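PDB 6Y3P: KLLA0B12012p from Kluyveromyces lactis, which interacts, as Pby1, with the mRNA decapping enzyme Dcp2 and, through this C-terminal ATP-grasp domain, probably binds ATP and a metal ion. Local coordinates for residues 11-16 / 55-60; 48-53 / 373-378; 131-134 / 138-141; 88-93 / 104-109. All blocks are in the same frame, centred on the assembly; numbering follows the deposited sequence.

Contact 1 of 4, residues 11-16 / 55-60; sequences VLTIPE and YEQLDM
T13 and Q57 meet where two loops leave the C-terminal ends of neighbouring strands, 8-12 and 48-52, of a four-stranded parallel sheet, an alpha/beta arrangement at the start of the modelled chain. The two side chains run past each other in opposite directions, the threonine reaching out of 11-16 and the glutamine out of 55-60, with their polar ends side by side. T13 OG1 donates to Q57 OE1 at 2.7 Å. It does not come in flat: the hydroxyl sits 68° out of the carbonyl plane, with a C=O...donor angle of 109°, so the bond is short but oblique. A T13 chi1 of 62° tucks OG1 between the backbone N and the carbonyl carbon and turns it to the amide. On the other partner, the chain beyond CG is extended, which carries the amide across the gap. Both oxygens are gripped twice, since H51 NE2 bonds T13 OG1 and D54 N bonds Q57 OE1; the end of strand 8-12, strand 48-52 and the loop after it are thereby tied at one point. With only the methyl of an alanine at Q57, the acceptor of T13 OG1 and the bond from D54 N would both go, and the loop before helix 60-65 is likely to move more freely. I14 and P15 add only light packing, with I14 CG1 4.3 Å from Q57 OE1. The proline ring crosses the amide obliquely, bringing P15 CD to 4.1 Å from Q57 NE2.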
loop_
_atom_site.group_PDB
_atom_site.type_symbol
_atom_site.label_atom_id
_atom_site.label_comp_id
_atom_site.label_asym_id
_atom_site.label_seq_id
_atom_site.Cartn_x
_atom_site.Cartn_y
_atom_site.Cartn_z
ATOM N N VAL A 11 -15.109 4.255 -21.179
ATOM C CA VAL A 11 -15.992 3.185 -20.687
ATOM C C VAL A 11 -15.880 3.101 -19.152
ATOM O O VAL A 11 -14.799 2.843 -18.625
ATOM C CB VAL A 11 -15.697 1.806 -21.363
ATOM C CG1 VAL A 11 -16.662 0.732 -20.879
ATOM C CG2 VAL A 11 -15.716 1.894 -22.887
ATOM N N LEU A 12 -16.990 3.322 -18.447
ATOM C CA LEU A 12 -17.063 3.291 -16.981
ATOM C C LEU A 12 -18.016 2.175 -16.572
ATOM O O LEU A 12 -19.218 2.395 -16.532
ATOM C CB LEU A 12 -17.543 4.664 -16.467
ATOM C CG LEU A 12 -17.496 4.959 -14.951
ATOM C CD1 LEU A 12 -16.089 4.751 -14.365
ATOM C CD2 LEU A 12 -17.965 6.392 -14.678
ATOM N N THR A 13 -17.473 0.971 -16.323
ATOM C CA THR A 13 -18.225 -0.259 -15.990
ATOM C C THR A 13 -18.451 -0.457 -14.484
ATOM O O THR A 13 -19.039 -1.458 -14.062
ATOM C CB THR A 13 -17.571 -1.495 -16.627
ATOM O OG1 THR A 13 -16.249 -1.653 -16.110
ATOM C CG2 THR A 13 -17.555 -1.424 -18.145
ATOM N N ILE A 14 -18.004 0.501 -13.686
ATOM C CA ILE A 14 -18.168 0.470 -12.252
ATOM C C ILE A 14 -19.633 0.682 -11.878
ATOM O O ILE A 14 -20.293 1.557 -12.453
ATOM C CB ILE A 14 -17.170 1.456 -11.602
ATOM C CG1 ILE A 14 -15.981 0.665 -11.074
ATOM C CG2 ILE A 14 -17.780 2.364 -10.519
ATOM C CD1 ILE A 14 -14.728 1.313 -11.233
ATOM N N PRO A 15 -20.172 -0.159 -10.956
ATOM C CA PRO A 15 -21.561 0.024 -10.522
ATOM C C PRO A 15 -21.801 1.438 -10.017
ATOM O O PRO A 15 -20.963 2.005 -9.303
ATOM C CB PRO A 15 -21.706 -1.003 -9.395
ATOM C CG PRO A 15 -20.690 -2.043 -9.713
ATOM C CD PRO A 15 -19.530 -1.266 -10.219
ATOM N N GLU A 16 -22.928 2.015 -10.438
ATOM C CA GLU A 16 -23.406 3.356 -10.089
ATOM C C GLU A 16 -23.598 3.518 -8.577
ATOM O O GLU A 16 -23.703 4.644 -8.095
ATOM C CB GLU A 16 -24.694 3.672 -10.868
ATOM C CG GLU A 16 -24.487 3.682 -12.374
ATOM C CD GLU A 16 -25.716 3.966 -13.216
ATOM O OE1 GLU A 16 -26.232 5.108 -13.155
ATOM O OE2 GLU A 16 -26.133 3.063 -13.975
ATOM N N TYR A 55 -11.340 -4.565 -11.074
ATOM C CA TYR A 55 -10.286 -5.435 -11.599
ATOM C C TYR A 55 -10.781 -6.519 -12.535
ATOM O O TYR A 55 -10.240 -6.654 -13.636
ATOM C CB TYR A 55 -9.395 -6.037 -10.496
ATOM C CG TYR A 55 -8.212 -6.773 -11.085
ATOM C CD1 TYR A 55 -7.246 -6.098 -11.833
ATOM C CD2 TYR A 55 -8.091 -8.155 -10.957
ATOM C CE1 TYR A 55 -6.166 -6.773 -12.402
ATOM C CE2 TYR A 55 -7.022 -8.846 -11.532
ATOM C CZ TYR A 55 -6.055 -8.149 -12.246
ATOM O OH TYR A 55 -4.984 -8.822 -12.799
ATOM N N GLU A 56 -11.837 -7.240 -12.124
ATOM C CA GLU A 56 -12.434 -8.326 -12.891
ATOM C C GLU A 56 -13.139 -7.883 -14.177
ATOM O O GLU A 56 -13.270 -8.716 -15.076
ATOM C CB GLU A 56 -13.385 -9.178 -12.012
ATOM C CG GLU A 56 -12.697 -10.094 -10.992
ATOM C CD GLU A 56 -11.355 -10.731 -11.339
ATOM O OE1 GLU A 56 -10.410 -10.597 -10.525
ATOM O OE2 GLU A 56 -11.244 -11.369 -12.413
ATOM N N GLN A 57 -13.589 -6.596 -14.287
ATOM C CA GLN A 57 -14.278 -6.139 -15.519
ATOM C C GLN A 57 -13.259 -5.782 -16.629
ATOM O O GLN A 57 -13.620 -5.701 -17.809
ATOM C CB GLN A 57 -15.199 -4.929 -15.262
ATOM C CG GLN A 57 -16.281 -5.121 -14.197
ATOM C CD GLN A 57 -16.790 -3.819 -13.621
ATOM O OE1 GLN A 57 -16.122 -2.774 -13.632
ATOM N NE2 GLN A 57 -17.963 -3.857 -13.039
ATOM N N LEU A 58 -11.996 -5.550 -16.251
ATOM C CA LEU A 58 -10.997 -5.169 -17.258
ATOM C C LEU A 58 -10.530 -6.349 -18.115
ATOM O O LEU A 58 -10.634 -7.503 -17.685
ATOM C CB LEU A 58 -9.818 -4.421 -16.624
ATOM C CG LEU A 58 -10.155 -3.205 -15.766
ATOM C CD1 LEU A 58 -8.918 -2.686 -15.085
ATOM C CD2 LEU A 58 -10.808 -2.095 -16.578
ATOM N N ASP A 59 -10.071 -6.055 -19.345
ATOM C CA ASP A 59 -9.606 -7.071 -20.279
ATOM C C ASP A 59 -8.098 -6.992 -20.428
ATOM O O ASP A 59 -7.582 -6.197 -21.222
ATOM C CB ASP A 59 -10.315 -6.953 -21.634
ATOM C CG ASP A 59 -10.150 -8.174 -22.541
ATOM O OD1 ASP A 59 -9.379 -9.105 -22.172
ATOM O OD2 ASP A 59 -10.811 -8.217 -23.598
ATOM N N MET A 60 -7.396 -7.856 -19.675
ATOM C CA MET A 60 -5.936 -7.897 -19.629
ATOM C C MET A 60 -5.306 -8.355 -20.946
ATOM O O MET A 60 -4.206 -7.895 -21.271
ATOM C CB MET A 60 -5.426 -8.712 -18.423
ATOM C CG MET A 60 -5.860 -8.143 -17.061
ATOM S SD MET A 60 -5.200 -6.495 -16.726
ATOM C CE MET A 60 -6.615 -5.704 -16.101
#

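Contact 2 of 4, residues 48-53 / 373-378; sequences LTFHYG and ICVRPM
Here the C-terminal part of helix 357-375, with the residues that follow, packs on one face of the parallel sheet, against strand 48-52, with F50 as the centre of the contact. L48 and F50 both point toward the helical segment, whereas T49 between them points away. F50 CG lies anti to the backbone N (chi1 -177°), which sends the ring out from the strand to meet V375 and M378. V375 crosses the phenylalanine at about a right angle and lays CG2 over one ring face, 4.2 Å from the centroid and 22° off the normal, a CH-pi contact shifted toward the rim; CG2 comes to 3.9 Å from F50 CE2. The sulfur of M378 makes a Met-aromatic contact, and it is oblique: SD is 4.6 Å from the centroid of the F50 ring at 50° from its normal, with F50 CD1 as its closest atom at 3.7 Å. M378 N bonds back to V375 O at 3.1 Å, a turn that brings both residues to the same ring. Farther along the strand, L48 CD2 rests 3.8 Å from M378 O. L326 of strand 326-335 touches both F50 and V375, so the large antiparallel sheet also borders this patch. No hydrogen bond spans the two segments: the helical segment is held to the sheet by shape and by dispersion around an aromatic ring, without a directional polar lock.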
loop_
_atom_site.group_PDB
_atom_site.type_symbol
_atom_site.label_atom_id
_atom_site.label_comp_id
_atom_site.label_asym_id
_atom_site.label_seq_id
_atom_site.Cartn_x
_atom_site.Cartn_y
_atom_site.Cartn_z
ATOM N N LEU A 48 -9.505 4.863 -29.804
ATOM C CA LEU A 48 -8.720 4.893 -28.584
ATOM C C LEU A 48 -9.688 5.079 -27.422
ATOM O O LEU A 48 -10.600 5.900 -27.503
ATOM C CB LEU A 48 -7.491 5.836 -28.577
ATOM C CG LEU A 48 -7.619 7.330 -28.837
ATOM C CD1 LEU A 48 -8.188 8.047 -27.654
ATOM C CD2 LEU A 48 -6.253 7.941 -29.018
ATOM N N THR A 49 -9.598 4.195 -26.431
ATOM C CA THR A 49 -10.563 4.169 -25.326
ATOM C C THR A 49 -9.936 4.022 -23.955
ATOM O O THR A 49 -8.914 3.361 -23.791
ATOM C CB THR A 49 -11.699 3.075 -25.533
ATOM O OG1 THR A 49 -11.570 1.987 -24.614
ATOM C CG2 THR A 49 -11.775 2.536 -26.920
ATOM N N PHE A 50 -10.607 4.586 -22.963
ATOM C CA PHE A 50 -10.195 4.453 -21.583
ATOM C C PHE A 50 -11.296 3.765 -20.803
ATOM O O PHE A 50 -12.384 4.316 -20.638
ATOM C CB PHE A 50 -9.801 5.797 -20.947
ATOM C CG PHE A 50 -9.308 5.614 -19.534
ATOM C CD1 PHE A 50 -8.128 4.934 -19.277
ATOM C CD2 PHE A 50 -10.075 6.031 -18.456
ATOM C CE1 PHE A 50 -7.714 4.691 -17.969
ATOM C CE2 PHE A 50 -9.654 5.793 -17.149
ATOM C CZ PHE A 50 -8.475 5.128 -16.913
ATOM N N HIS A 51 -11.000 2.563 -20.332
ATOM C CA HIS A 51 -11.900 1.741 -19.548
ATOM C C HIS A 51 -11.519 1.830 -18.064
ATOM O O HIS A 51 -10.435 1.395 -17.653
ATOM C CB HIS A 51 -11.901 0.284 -20.085
ATOM C CG HIS A 51 -12.779 -0.711 -19.363
ATOM N ND1 HIS A 51 -12.608 -2.080 -19.540
ATOM C CD2 HIS A 51 -13.811 -0.514 -18.503
ATOM C CE1 HIS A 51 -13.525 -2.656 -18.786
ATOM N NE2 HIS A 51 -14.268 -1.756 -18.140
ATOM N N TYR A 52 -12.385 2.477 -17.280
ATOM C CA TYR A 52 -12.223 2.538 -15.853
ATOM C C TYR A 52 -13.246 1.533 -15.327
ATOM O O TYR A 52 -14.454 1.708 -15.523
ATOM C CB TYR A 52 -12.447 3.956 -15.280
ATOM C CG TYR A 52 -11.909 4.101 -13.869
ATOM C CD1 TYR A 52 -12.513 3.444 -12.803
ATOM C CD2 TYR A 52 -10.761 4.838 -13.610
ATOM C CE1 TYR A 52 -11.996 3.527 -11.509
ATOM C CE2 TYR A 52 -10.251 4.956 -12.312
ATOM C CZ TYR A 52 -10.868 4.286 -11.265
ATOM O OH TYR A 52 -10.394 4.363 -9.970
ATOM N N GLY A 53 -12.739 0.437 -14.775
ATOM C CA GLY A 53 -13.554 -0.630 -14.220
ATOM C C GLY A 53 -12.979 -1.239 -12.957
ATOM O O GLY A 53 -11.910 -0.844 -12.502
ATOM N N ILE A 373 -4.497 14.821 -15.415
ATOM C CA ILE A 373 -3.038 14.667 -15.571
ATOM C C ILE A 373 -2.636 13.347 -16.243
ATOM O O ILE A 373 -1.706 13.326 -17.057
ATOM C CB ILE A 373 -2.335 14.884 -14.185
ATOM C CG1 ILE A 373 -2.552 16.342 -13.706
ATOM C CG2 ILE A 373 -0.820 14.508 -14.212
ATOM C CD1 ILE A 373 -2.329 16.597 -12.253
ATOM N N CYS A 374 -3.307 12.255 -15.885
ATOM C CA CYS A 374 -2.982 10.924 -16.404
ATOM C C CYS A 374 -3.860 10.489 -17.588
ATOM O O CYS A 374 -3.345 9.905 -18.553
ATOM C CB CYS A 374 -3.018 9.898 -15.272
ATOM S SG CYS A 374 -2.031 10.347 -13.814
ATOM N N VAL A 375 -5.194 10.742 -17.496
ATOM C CA VAL A 375 -6.145 10.305 -18.515
ATOM C C VAL A 375 -6.082 11.198 -19.749
ATOM O O VAL A 375 -6.062 10.658 -20.838
ATOM C CB VAL A 375 -7.591 10.124 -17.956
ATOM C CG1 VAL A 375 -8.598 9.735 -19.060
ATOM C CG2 VAL A 375 -7.606 9.099 -16.823
ATOM N N ARG A 376 -6.079 12.536 -19.603
ATOM C CA ARG A 376 -6.033 13.459 -20.757
ATOM C C ARG A 376 -4.909 13.102 -21.772
ATOM O O ARG A 376 -5.235 12.937 -22.950
ATOM C CB ARG A 376 -5.926 14.935 -20.302
ATOM C CG ARG A 376 -7.252 15.631 -20.007
ATOM C CD ARG A 376 -7.021 17.068 -19.539
ATOM N NE ARG A 376 -6.292 17.857 -20.541
ATOM C CZ ARG A 376 -6.865 18.593 -21.488
ATOM N NH1 ARG A 376 -8.186 18.684 -21.563
ATOM N NH2 ARG A 376 -6.121 19.253 -22.361
ATOM N N PRO A 377 -3.629 12.861 -21.334
ATOM C CA PRO A 377 -2.560 12.516 -22.290
ATOM C C PRO A 377 -2.728 11.224 -23.113
ATOM O O PRO A 377 -2.128 11.117 -24.184
ATOM C CB PRO A 377 -1.319 12.444 -21.398
ATOM C CG PRO A 377 -1.617 13.326 -20.284
ATOM C CD PRO A 377 -3.048 13.037 -19.987
ATOM N N MET A 378 -3.545 10.265 -22.658
ATOM C CA MET A 378 -3.741 9.056 -23.454
ATOM C C MET A 378 -4.771 9.305 -24.563
ATOM O O MET A 378 -4.912 8.482 -25.462
ATOM C CB MET A 378 -4.017 7.776 -22.618
ATOM C CG MET A 378 -4.745 7.980 -21.300
ATOM S SD MET A 378 -4.877 6.527 -20.211
ATOM C CE MET A 378 -3.072 6.066 -20.046
#

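Contact 3 of 4, residues 131-134 / 138-141; sequences RQEL and EKWW
Helix 128-136 ends in a tight connection that sends the chain back as strand 140-145, and L134 and K139 are closest across the turn, 7.7 Å between their CA atoms. The main apolar contact lies at W141, where L134 CD1 sits over the five-membered ring, 3.7 Å from its centroid and only 10° off the normal: a CH-pi contact made by a single methyl. E133 CB touches the benzo part obliquely, 3.9 Å from W141 CZ2, so two successive helix residues rest on one indole. Beyond CB the glutamate chain bends at chi2 (-68°), which brings the carboxylate to the lysine. K139, extended beyond CG, places NZ 3.4 Å from E133 OE1, a salt bridge whose hydrogen bond is weak. The stronger partner of K139 NZ is E108 OE1, and the two carboxylates lie close to each other; the ammonium group is likely to offset their repulsion. Backbone atoms are joined through a water, which donates to E133 O at 2.7 Å and accepts weakly from K139 N. That water also lies in the plane of the indole, at its edge. Farther out, L134 packs on I160 and L163 of helix 160-171 and on L124 of helix 120-125. W141 meets F157 and V197, residues of the two strands flanking its own in the antiparallel sheet, so the contact fastens a small helical cluster onto one face of that sheet.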
loop_
_atom_site.group_PDB
_atom_site.type_symbol
_atom_site.label_atom_id
_atom_site.label_comp_id
_atom_site.label_asym_id
_atom_site.label_seq_id
_atom_site.Cartn_x
_atom_site.Cartn_y
_atom_site.Cartn_z
ATOM N N ARG A 131 16.920 -15.269 10.023
ATOM C CA ARG A 131 17.909 -15.649 11.048
ATOM C C ARG A 131 18.869 -14.493 11.326
ATOM O O ARG A 131 19.068 -14.120 12.486
ATOM C CB ARG A 131 18.688 -16.905 10.608
ATOM C CG ARG A 131 19.908 -17.286 11.472
ATOM C CD ARG A 131 19.534 -18.123 12.674
ATOM N NE ARG A 131 20.563 -19.107 13.001
ATOM C CZ ARG A 131 20.310 -20.313 13.504
ATOM N NH1 ARG A 131 21.305 -21.149 13.771
ATOM N NH2 ARG A 131 19.060 -20.694 13.735
ATOM N N GLN A 132 19.429 -13.922 10.241
ATOM C CA GLN A 132 20.397 -12.837 10.260
ATOM C C GLN A 132 19.831 -11.579 10.869
ATOM O O GLN A 132 20.521 -10.903 11.625
ATOM C CB GLN A 132 20.935 -12.578 8.852
ATOM C CG GLN A 132 22.419 -12.248 8.872
ATOM C CD GLN A 132 23.056 -12.319 7.521
ATOM O OE1 GLN A 132 22.439 -12.010 6.487
ATOM N NE2 GLN A 132 24.347 -12.617 7.520
ATOM N N GLU A 133 18.567 -11.300 10.583
ATOM C CA GLU A 133 17.847 -10.162 11.126
ATOM C C GLU A 133 17.688 -10.284 12.650
ATOM O O GLU A 133 18.001 -9.343 13.377
ATOM C CB GLU A 133 16.474 -10.051 10.445
ATOM C CG GLU A 133 16.530 -9.481 9.040
ATOM C CD GLU A 133 16.921 -8.018 8.941
ATOM O OE1 GLU A 133 16.587 -7.241 9.866
ATOM O OE2 GLU A 133 17.573 -7.652 7.936
ATOM N N LEU A 134 17.203 -11.453 13.126
ATOM C CA LEU A 134 16.981 -11.750 14.551
ATOM C C LEU A 134 18.300 -11.703 15.329
ATOM O O LEU A 134 18.332 -11.235 16.471
ATOM C CB LEU A 134 16.332 -13.141 14.669
ATOM C CG LEU A 134 14.791 -13.263 14.781
ATOM C CD1 LEU A 134 14.039 -12.169 14.030
ATOM C CD2 LEU A 134 14.339 -14.628 14.352
ATOM N N GLU A 138 18.412 -5.628 16.566
ATOM C CA GLU A 138 18.093 -4.203 16.411
ATOM C C GLU A 138 16.598 -3.888 16.321
ATOM O O GLU A 138 16.248 -2.706 16.334
ATOM C CB GLU A 138 18.793 -3.623 15.155
ATOM C CG GLU A 138 20.309 -3.759 15.131
ATOM C CD GLU A 138 21.061 -2.591 14.521
ATOM O OE1 GLU A 138 20.700 -2.160 13.400
ATOM O OE2 GLU A 138 22.025 -2.113 15.164
ATOM N N LYS A 139 15.722 -4.913 16.189
ATOM C CA LYS A 139 14.287 -4.702 15.973
ATOM C C LYS A 139 13.364 -5.504 16.859
ATOM O O LYS A 139 13.785 -6.504 17.446
ATOM C CB LYS A 139 13.946 -5.029 14.502
ATOM C CG LYS A 139 14.412 -3.978 13.518
ATOM C CD LYS A 139 14.533 -4.516 12.120
ATOM C CE LYS A 139 15.419 -3.616 11.289
ATOM N NZ LYS A 139 15.492 -4.058 9.876
ATOM N N TRP A 140 12.074 -5.087 16.908
ATOM C CA TRP A 140 10.988 -5.791 17.593
ATOM C C TRP A 140 10.269 -6.594 16.522
ATOM O O TRP A 140 10.333 -6.259 15.328
ATOM C CB TRP A 140 10.013 -4.839 18.304
ATOM C CG TRP A 140 10.639 -4.054 19.425
ATOM C CD1 TRP A 140 11.692 -3.192 19.337
ATOM C CD2 TRP A 140 10.267 -4.094 20.806
ATOM N NE1 TRP A 140 11.999 -2.691 20.579
ATOM C CE2 TRP A 140 11.130 -3.217 21.498
ATOM C CE3 TRP A 140 9.294 -4.794 21.531
ATOM C CZ2 TRP A 140 11.019 -2.990 22.872
ATOM C CZ3 TRP A 140 9.205 -4.595 22.898
ATOM C CH2 TRP A 140 10.063 -3.707 23.554
ATOM N N TRP A 141 9.652 -7.700 16.930
ATOM C CA TRP A 141 9.035 -8.602 15.979
ATOM C C TRP A 141 7.767 -9.127 16.516
ATOM O O TRP A 141 7.543 -9.182 17.728
ATOM C CB TRP A 141 9.971 -9.801 15.672
ATOM C CG TRP A 141 11.289 -9.407 15.106
ATOM C CD1 TRP A 141 12.424 -9.113 15.803
ATOM C CD2 TRP A 141 11.570 -9.112 13.732
ATOM N NE1 TRP A 141 13.403 -8.662 14.942
ATOM C CE2 TRP A 141 12.912 -8.681 13.659
ATOM C CE3 TRP A 141 10.836 -9.235 12.543
ATOM C CZ2 TRP A 141 13.548 -8.418 12.437
ATOM C CZ3 TRP A 141 11.458 -8.944 11.333
ATOM C CH2 TRP A 141 12.799 -8.546 11.289
HETATM O O HOH W 1 16.723 -7.267 14.585
#

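Contact 4 of 4, residues 88-93 / 104-109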
loop_
_atom_site.group_PDB
_atom_site.type_symbol
_atom_site.label_atom_id
_atom_site.label_comp_id
_atom_site.label_asym_id
_atom_site.label_seq_id
_atom_site.Cartn_x
_atom_site.Cartn_y
_atom_site.Cartn_z
ATOM N N HIS A 88 10.820 -9.235 -0.859
ATOM C CA HIS A 88 11.871 -9.688 -1.768
ATOM C C HIS A 88 12.330 -8.602 -2.704
ATOM O O HIS A 88 13.532 -8.450 -2.890
ATOM C CB HIS A 88 11.471 -10.960 -2.515
ATOM C CG HIS A 88 11.574 -12.185 -1.661
ATOM N ND1 HIS A 88 12.774 -12.877 -1.530
ATOM C CD2 HIS A 88 10.638 -12.778 -0.880
ATOM C CE1 HIS A 88 12.522 -13.877 -0.698
ATOM N NE2 HIS A 88 11.252 -13.859 -0.277
ATOM N N THR A 89 11.398 -7.808 -3.241
ATOM C CA THR A 89 11.732 -6.679 -4.122
ATOM C C THR A 89 12.631 -5.677 -3.378
ATOM O O THR A 89 13.662 -5.279 -3.917
ATOM C CB THR A 89 10.462 -5.960 -4.641
ATOM O OG1 THR A 89 9.425 -6.905 -4.871
ATOM C CG2 THR A 89 10.722 -5.174 -5.914
ATOM N N ILE A 90 12.254 -5.305 -2.142
ATOM C CA ILE A 90 13.003 -4.341 -1.335
ATOM C C ILE A 90 14.368 -4.918 -0.928
ATOM O O ILE A 90 15.379 -4.253 -1.180
ATOM C CB ILE A 90 12.173 -3.763 -0.147
ATOM C CG1 ILE A 90 11.018 -2.900 -0.705
ATOM C CG2 ILE A 90 13.057 -2.948 0.830
ATOM C CD1 ILE A 90 9.974 -2.434 0.257
ATOM N N HIS A 91 14.404 -6.160 -0.379
ATOM C CA HIS A 91 15.651 -6.821 0.028
ATOM C C HIS A 91 16.678 -6.871 -1.077
ATOM O O HIS A 91 17.843 -6.542 -0.828
ATOM C CB HIS A 91 15.414 -8.245 0.549
ATOM C CG HIS A 91 14.497 -8.344 1.723
ATOM N ND1 HIS A 91 14.370 -7.309 2.642
ATOM C CD2 HIS A 91 13.687 -9.367 2.097
ATOM C CE1 HIS A 91 13.472 -7.722 3.526
ATOM N NE2 HIS A 91 13.037 -8.959 3.248
ATOM N N SER A 92 16.260 -7.266 -2.303
ATOM C CA SER A 92 17.201 -7.388 -3.416
ATOM C C SER A 92 17.695 -6.048 -3.931
ATOM O O SER A 92 18.790 -5.978 -4.484
ATOM C CB SER A 92 16.633 -8.246 -4.543
ATOM O OG SER A 92 15.387 -7.750 -4.993
ATOM N N TYR A 93 16.911 -4.983 -3.737
ATOM C CA TYR A 93 17.290 -3.642 -4.162
ATOM C C TYR A 93 18.252 -2.937 -3.177
ATOM O O TYR A 93 19.153 -2.239 -3.630
ATOM C CB TYR A 93 16.022 -2.820 -4.358
ATOM C CG TYR A 93 16.233 -1.352 -4.645
ATOM C CD1 TYR A 93 16.611 -0.915 -5.911
ATOM C CD2 TYR A 93 15.972 -0.394 -3.675
ATOM C CE1 TYR A 93 16.742 0.441 -6.198
ATOM C CE2 TYR A 93 16.099 0.966 -3.950
ATOM C CZ TYR A 93 16.484 1.380 -5.212
ATOM O OH TYR A 93 16.593 2.723 -5.475
ATOM N N ARG A 104 15.346 1.770 5.991
ATOM C CA ARG A 104 14.732 2.217 7.245
ATOM C C ARG A 104 13.208 2.221 7.200
ATOM O O ARG A 104 12.587 1.799 8.157
ATOM C CB ARG A 104 15.225 3.630 7.635
ATOM C CG ARG A 104 16.002 3.682 8.953
ATOM C CD ARG A 104 15.183 3.258 10.180
ATOM N NE ARG A 104 15.886 3.509 11.443
ATOM C CZ ARG A 104 15.420 3.170 12.643
ATOM N NH1 ARG A 104 14.254 2.544 12.759
ATOM N NH2 ARG A 104 16.120 3.450 13.736
ATOM N N ALA A 105 12.619 2.754 6.111
ATOM C CA ALA A 105 11.193 2.978 5.868
ATOM C C ALA A 105 10.376 1.744 5.403
ATOM O O ALA A 105 9.406 1.899 4.672
ATOM C CB ALA A 105 11.037 4.121 4.866
ATOM N N PHE A 106 10.712 0.543 5.881
ATOM C CA PHE A 106 9.980 -0.674 5.514
ATOM C C PHE A 106 9.959 -1.707 6.641
ATOM O O PHE A 106 10.996 -1.984 7.251
ATOM C CB PHE A 106 10.569 -1.295 4.228
ATOM C CG PHE A 106 9.947 -2.600 3.803
ATOM C CD1 PHE A 106 8.591 -2.678 3.497
ATOM C CD2 PHE A 106 10.722 -3.746 3.667
ATOM C CE1 PHE A 106 8.026 -3.880 3.061
ATOM C CE2 PHE A 106 10.150 -4.945 3.241
ATOM C CZ PHE A 106 8.809 -5.002 2.937
ATOM N N LEU A 107 8.781 -2.292 6.887
ATOM C CA LEU A 107 8.601 -3.312 7.905
ATOM C C LEU A 107 8.704 -4.621 7.213
ATOM O O LEU A 107 7.816 -4.978 6.448
ATOM C CB LEU A 107 7.237 -3.181 8.626
ATOM C CG LEU A 107 7.054 -1.935 9.456
ATOM C CD1 LEU A 107 5.640 -1.807 9.909
ATOM C CD2 LEU A 107 8.026 -1.875 10.627
ATOM N N GLU A 108 9.850 -5.285 7.384
ATOM C CA GLU A 108 10.125 -6.574 6.772
ATOM C C GLU A 108 9.178 -7.621 7.332
ATOM O O GLU A 108 8.731 -7.505 8.474
ATOM C CB GLU A 108 11.549 -7.024 7.095
ATOM C CG GLU A 108 12.637 -6.135 6.546
ATOM C CD GLU A 108 13.992 -6.536 7.080
ATOM O OE1 GLU A 108 14.226 -6.349 8.296
ATOM O OE2 GLU A 108 14.802 -7.080 6.295
ATOM N N SER A 109 8.878 -8.632 6.527
ATOM C CA SER A 109 8.082 -9.790 6.912
ATOM C C SER A 109 8.747 -11.013 6.307
ATOM O O SER A 109 9.461 -10.914 5.298
ATOM C CB SER A 109 6.638 -9.665 6.441
ATOM O OG SER A 109 6.584 -9.496 5.034
#
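I90 CG1 stands beside the backbone N and the chain then runs straight on, while F106 carries its ring anti to the backbone N (chi1 176°); together these torsions bring I90 CD1 onto the phenyl. The methyl sits over the middle of the ring, 3.5 Å from the centroid and 9° off the normal, a close CH-pi contact. The opposite face lies against the chain's own backbone, E108 N being 4.1 Å above the plane and nearer the rim. H91 comes to the ring edge instead, with CE1 4.3 Å from F106 CE2. The same imidazole carbon meets the glutamate: H91 CE1 is 3.1 Å from E108 OE2, the ring and carboxylate planes being 78° apart, while E108 CG lies in the imidazole plane at its edge. No hydrogen bond joins this pair, the strongest polar partner of the E108 carboxylate being K139. Were F106 shortened to an alanine, the loss of the phenyl would probably open a gap beneath I90 CD1 and take from H91 CE1 the ring edge it approaches. L86 and S87 of helix 83-95 also touch the phenyl. The arrangement is a helix-loop-strand unit, helix 83-95 bearing on the largely buried loop that runs into edge strand 109-113 of the five-stranded antiparallel sheet in this ATP-grasp domain.

The four contacts form two pairs, contact 1 lying across the chain's centre from contacts 3 and 4. Contacts 1 and 2, centres 13 Å apart, share the parallel sheet: strands 8-12 and 48-52 are neighbours there, and the segments of the two contacts alternate along the chain. Contact 2 brings back the distant helix 357-375, so most of the modelled chain, with contacts 4 and 3 in that order, lies between its ends. Contacts 3 and 4, also 13 Å apart, meet at E108 and K139. Contacts 1 and 3 are about 43 Å apart between centres: one pair joins helix 357-375 and the loops to the parallel sheet, the other joins helices 83-95 and 128-136 to the five-stranded antiparallel sheet.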